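Local coordinates for ABC transporter periplasmic substrate-binding protein (Desulfovibrio alaskensis, PDB 5MY5), which probably binds tungstate in the periplasm with high selectivity and delivers it to an ABC transporter for uptake, at residues 106-119 with 186-198. The protein carries 2 engineered substitutions. Residues are numbered along the deposited sequence; the frame is centred on the assembly and turned at random.
Sequences DFVIIGPAADPAGV and KGGYTMTDRGTYI
R194 and D106 meet through two torsions: the arginine chain, extended as far as CD, bends at chi3 (-66°), while D106 turns CG between its own backbone N and carbonyl carbon (chi1 68°). The resulting salt bridge is side-on and nearly coplanar, the carboxylate and guanidinium planes lying 20° apart. R194 NE reaches the syn lone pair of D106 OD1 at 2.7 Å, and R194 NH2 donates to D106 OD2 at 2.9 Å. V108 CG1 sits over one guanidinium face, 3.5 Å from R194 NH2, a nitrogen that also pairs with E215.

From this salt bridge the strands 106-112 and 189-193 run antiparallel within the mixed sheet of a periplasmic-binding-protein fold. V108 with T192 and I110 with T190 are the hydrogen-bonded pairs; V108 N to T192 O, for example, spans 2.9 Å. On the side of these four residues, I110 CD1 packs between T190 CG2 and Y197 CD1. On the other, the bend of M191 at chi3 turns CE toward F107 CD1, and M191 SD lies obliquely 5.0 Å from the F107 ring centroid, a Met-aromatic contact, against helix 146-155. D193 is the N-cap of helix 194-203, and D193 OD2 accepts from T196 N, a capping bond.

Y189 extends its ring to the type I turn D115-G118. Its hydroxyl donates to the anti lone pair of D115 OD1 (2.5 Å between Y189 OH and D115 OD1) and accepts from A117 N at 2.9 Å from Y189 OH. V119 N also donates to D115 OD1, while V119 CG2 packs 3.6 Å from Y189 CE2.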
loop_
_atom_site.group_PDB
_atom_site.type_symbol
_atom_site.label_atom_id
_atom_site.label_comp_id
_atom_site.label_asym_id
_atom_site.label_seq_id
_atom_site.Cartn_x
_atom_site.Cartn_y
_atom_site.Cartn_z
ATOM N N ASP A 106 5.750 -1.105 -0.671
ATOM C CA ASP A 106 6.335 0.211 -0.710
ATOM C C ASP A 106 5.992 0.974 -1.950
ATOM O O ASP A 106 5.506 0.482 -2.918
ATOM C CB ASP A 106 7.853 0.178 -0.472
ATOM C CG ASP A 106 8.624 -0.473 -1.608
ATOM O OD1 ASP A 106 8.080 -1.227 -2.455
ATOM O OD2 ASP A 106 9.882 -0.293 -1.637
ATOM N N PHE A 107 6.300 2.264 -1.869
ATOM C CA PHE A 107 6.170 3.191 -2.957
ATOM C C PHE A 107 7.536 3.575 -3.490
ATOM O O PHE A 107 8.447 3.539 -2.749
ATOM C CB PHE A 107 5.398 4.469 -2.486
ATOM C CG PHE A 107 3.947 4.198 -2.128
ATOM C CD1 PHE A 107 3.001 4.233 -3.059
ATOM C CD2 PHE A 107 3.619 3.968 -0.775
ATOM C CE1 PHE A 107 1.628 3.967 -2.698
ATOM C CE2 PHE A 107 2.285 3.772 -0.407
ATOM C CZ PHE A 107 1.341 3.724 -1.379
ATOM N N VAL A 108 7.586 4.016 -4.720
ATOM C CA VAL A 108 8.854 4.452 -5.399
ATOM C C VAL A 108 8.608 5.707 -6.207
ATOM O O VAL A 108 7.469 5.982 -6.654
ATOM C CB VAL A 108 9.447 3.313 -6.241
ATOM C CG1 VAL A 108 9.822 2.061 -5.369
ATOM C CG2 VAL A 108 8.564 2.935 -7.298
ATOM N N ILE A 109 9.671 6.495 -6.426
ATOM C CA ILE A 109 9.581 7.581 -7.423
ATOM C C ILE A 109 10.272 7.135 -8.685
ATOM O O ILE A 109 11.420 6.632 -8.597
ATOM C CB ILE A 109 10.168 8.876 -6.835
ATOM C CG1 ILE A 109 9.357 9.244 -5.553
ATOM C CG2 ILE A 109 10.163 9.932 -7.903
ATOM C CD1 ILE A 109 10.040 10.294 -4.791
ATOM N N ILE A 110 9.631 7.321 -9.798
ATOM C CA ILE A 110 10.116 6.890 -11.132
ATOM C C ILE A 110 10.256 8.112 -11.985
ATOM O O ILE A 110 9.671 9.183 -11.710
ATOM C CB ILE A 110 9.276 5.814 -11.765
ATOM C CG1 ILE A 110 7.927 6.365 -12.242
ATOM C CG2 ILE A 110 9.115 4.690 -10.791
ATOM C CD1 ILE A 110 6.997 5.404 -12.888
ATOM N N GLY A 111 11.093 7.996 -13.019
ATOM C CA GLY A 111 11.296 9.097 -13.954
ATOM C C GLY A 111 12.061 8.610 -15.162
ATOM O O GLY A 111 12.482 7.407 -15.191
ATOM N N PRO A 112 12.319 9.509 -16.150
ATOM C CA PRO A 112 13.095 9.095 -17.264
ATOM C C PRO A 112 14.445 8.522 -16.883
ATOM O O PRO A 112 15.116 8.974 -15.954
ATOM C CB PRO A 112 13.188 10.369 -18.140
ATOM C CG PRO A 112 12.071 11.209 -17.692
ATOM C CD PRO A 112 11.933 10.919 -16.248
ATOM N N ALA A 113 14.864 7.505 -17.647
ATOM C CA ALA A 113 16.200 6.912 -17.415
ATOM C C ALA A 113 17.310 7.971 -17.402
ATOM O O ALA A 113 18.224 7.880 -16.616
ATOM C CB ALA A 113 16.519 5.825 -18.469
ATOM N N ALA A 114 17.159 8.992 -18.244
ATOM C CA ALA A 114 18.135 10.079 -18.317
ATOM C C ALA A 114 18.126 10.969 -17.075
ATOM O O ALA A 114 19.106 11.686 -16.795
ATOM C CB ALA A 114 17.883 10.923 -19.550
ATOM N N ASP A 115 16.992 10.984 -16.354
ATOM C CA ASP A 115 16.907 11.624 -15.057
ATOM C C ASP A 115 17.317 13.097 -15.094
ATOM O O ASP A 115 18.325 13.524 -14.479
ATOM C CB ASP A 115 17.759 10.806 -14.118
ATOM C CG ASP A 115 17.715 11.255 -12.702
ATOM O OD1 ASP A 115 16.793 11.942 -12.264
ATOM O OD2 ASP A 115 18.562 10.848 -11.885
ATOM N N PRO A 116 16.522 13.910 -15.777
ATOM C CA PRO A 116 16.919 15.292 -16.044
ATOM C C PRO A 116 17.112 16.139 -14.789
ATOM O O PRO A 116 17.914 17.071 -14.819
ATOM C CB PRO A 116 15.818 15.804 -16.988
ATOM C CG PRO A 116 14.645 14.915 -16.694
ATOM C CD PRO A 116 15.232 13.573 -16.411
ATOM N N ALA A 117 16.471 15.823 -13.646
ATOM C CA ALA A 117 16.716 16.496 -12.391
ATOM C C ALA A 117 17.851 15.947 -11.572
ATOM O O ALA A 117 18.158 16.490 -10.510
ATOM C CB ALA A 117 15.399 16.504 -11.537
ATOM N N GLY A 118 18.357 14.788 -11.985
ATOM C CA GLY A 118 19.465 14.102 -11.362
ATOM C C GLY A 118 19.192 13.677 -9.958
ATOM O O GLY A 118 19.985 13.909 -9.030
ATOM N N VAL A 119 18.039 13.001 -9.785
ATOM C CA VAL A 119 17.681 12.554 -8.438
ATOM C C VAL A 119 17.992 11.085 -8.056
ATOM O O VAL A 119 17.754 10.697 -6.917
ATOM C CB VAL A 119 16.171 12.783 -8.169
ATOM C CG1 VAL A 119 15.853 14.235 -8.449
ATOM C CG2 VAL A 119 15.302 11.826 -8.963
ATOM N N LYS A 186 5.235 13.018 -20.748
ATOM C CA LYS A 186 5.740 14.358 -20.393
ATOM C C LYS A 186 7.195 14.334 -20.071
ATOM O O LYS A 186 7.794 15.380 -19.903
ATOM C CB LYS A 186 4.915 14.981 -19.285
ATOM C CG LYS A 186 3.543 15.378 -19.758
ATOM C CD LYS A 186 2.837 16.018 -18.607
ATOM C CE LYS A 186 1.442 16.493 -18.932
ATOM N NZ LYS A 186 1.540 17.604 -19.903
ATOM N N GLY A 187 7.846 13.169 -20.070
ATOM C CA GLY A 187 9.199 13.135 -19.470
ATOM C C GLY A 187 9.371 13.574 -18.028
ATOM O O GLY A 187 10.349 14.231 -17.657
ATOM N N GLY A 188 8.435 13.128 -17.206
ATOM C CA GLY A 188 8.231 13.569 -15.862
ATOM C C GLY A 188 8.501 12.514 -14.849
ATOM O O GLY A 188 8.776 11.352 -15.224
ATOM N N TYR A 189 8.540 12.938 -13.605
ATOM C CA TYR A 189 8.677 12.095 -12.441
ATOM C C TYR A 189 7.289 11.785 -11.884
ATOM O O TYR A 189 6.400 12.603 -11.974
ATOM C CB TYR A 189 9.511 12.784 -11.403
ATOM C CG TYR A 189 10.970 12.965 -11.852
ATOM C CD1 TYR A 189 11.321 14.011 -12.647
ATOM C CD2 TYR A 189 11.909 12.056 -11.497
ATOM C CE1 TYR A 189 12.617 14.164 -13.073
ATOM C CE2 TYR A 189 13.252 12.247 -11.881
ATOM C CZ TYR A 189 13.541 13.245 -12.741
ATOM O OH TYR A 189 14.917 13.452 -13.070
ATOM N N THR A 190 7.145 10.667 -11.173
ATOM C CA THR A 190 5.850 10.394 -10.493
ATOM C C THR A 190 6.156 9.411 -9.344
ATOM O O THR A 190 7.100 8.605 -9.395
ATOM C CB THR A 190 4.782 9.912 -11.460
ATOM O OG1 THR A 190 3.513 9.931 -10.771
ATOM C CG2 THR A 190 4.992 8.534 -11.939
ATOM N N MET A 191 5.311 9.430 -8.325
ATOM C CA MET A 191 5.340 8.436 -7.248
ATOM C C MET A 191 4.266 7.376 -7.594
ATOM O O MET A 191 3.095 7.722 -7.897
ATOM C CB MET A 191 5.078 9.052 -5.879
ATOM C CG MET A 191 5.247 8.098 -4.729
ATOM S SD MET A 191 4.241 8.426 -3.288
ATOM C CE MET A 191 2.658 7.849 -3.904
ATOM N N THR A 192 4.691 6.103 -7.470
ATOM C CA THR A 192 3.795 4.936 -7.710
ATOM C C THR A 192 3.983 3.898 -6.707
ATOM O O THR A 192 5.010 3.811 -6.081
ATOM C CB THR A 192 4.028 4.369 -9.099
ATOM O OG1 THR A 192 3.109 3.291 -9.387
ATOM C CG2 THR A 192 5.399 3.910 -9.315
ATOM N N ASP A 193 2.917 3.089 -6.461
ATOM C CA ASP A 193 3.193 1.859 -5.685
ATOM C C ASP A 193 4.115 0.982 -6.623
ATOM O O ASP A 193 3.978 1.023 -7.815
ATOM C CB ASP A 193 1.877 1.105 -5.348
ATOM C CG ASP A 193 1.127 0.770 -6.578
ATOM O OD1 ASP A 193 0.627 1.614 -7.370
ATOM O OD2 ASP A 193 1.058 -0.447 -6.831
ATOM N N ARG A 194 4.936 0.181 -5.931
ATOM C CA ARG A 194 5.835 -0.748 -6.666
ATOM C C ARG A 194 5.088 -1.742 -7.485
ATOM O O ARG A 194 5.514 -2.016 -8.622
ATOM C CB ARG A 194 6.766 -1.453 -5.760
ATOM C CG ARG A 194 7.880 -2.261 -6.497
ATOM C CD ARG A 194 8.763 -2.953 -5.462
ATOM N NE ARG A 194 9.560 -2.072 -4.606
ATOM C CZ ARG A 194 10.760 -1.589 -4.941
ATOM N NH1 ARG A 194 11.315 -1.840 -6.118
ATOM N NH2 ARG A 194 11.395 -0.803 -4.063
ATOM N N GLY A 195 3.993 -2.271 -6.987
ATOM C CA GLY A 195 3.224 -3.283 -7.723
ATOM C C GLY A 195 2.817 -2.803 -9.102
ATOM O O GLY A 195 3.001 -3.446 -10.117
ATOM N N THR A 196 2.208 -1.590 -9.171
ATOM C CA THR A 196 1.787 -1.049 -10.439
ATOM C C THR A 196 3.029 -0.791 -11.340
ATOM O O THR A 196 2.911 -1.056 -12.537
ATOM C CB THR A 196 0.984 0.249 -10.277
ATOM O OG1 THR A 196 -0.170 0.018 -9.416
ATOM C CG2 THR A 196 0.483 0.720 -11.568
ATOM N N TYR A 197 4.140 -0.307 -10.763
ATOM C CA TYR A 197 5.358 -0.203 -11.537
ATOM C C TYR A 197 5.779 -1.561 -12.199
ATOM O O TYR A 197 6.062 -1.587 -13.407
ATOM C CB TYR A 197 6.528 0.388 -10.803
ATOM C CG TYR A 197 7.664 0.584 -11.751
ATOM C CD1 TYR A 197 7.591 1.591 -12.693
ATOM C CD2 TYR A 197 8.815 -0.250 -11.716
ATOM C CE1 TYR A 197 8.643 1.749 -13.612
ATOM C CE2 TYR A 197 9.809 -0.133 -12.652
ATOM C CZ TYR A 197 9.721 0.851 -13.566
ATOM O OH TYR A 197 10.762 1.033 -14.409
ATOM N N ILE A 198 5.843 -2.580 -11.365
ATOM C CA ILE A 198 6.178 -3.928 -11.874
ATOM C C ILE A 198 5.262 -4.293 -13.080
ATOM O O ILE A 198 5.736 -4.802 -14.146
ATOM C CB ILE A 198 6.139 -4.939 -10.720
ATOM C CG1 ILE A 198 7.284 -4.751 -9.758
ATOM C CG2 ILE A 198 6.063 -6.375 -11.324
ATOM C CD1 ILE A 198 7.051 -5.449 -8.460
HETATM O O HOH W 1 3.692 -2.118 -3.924
#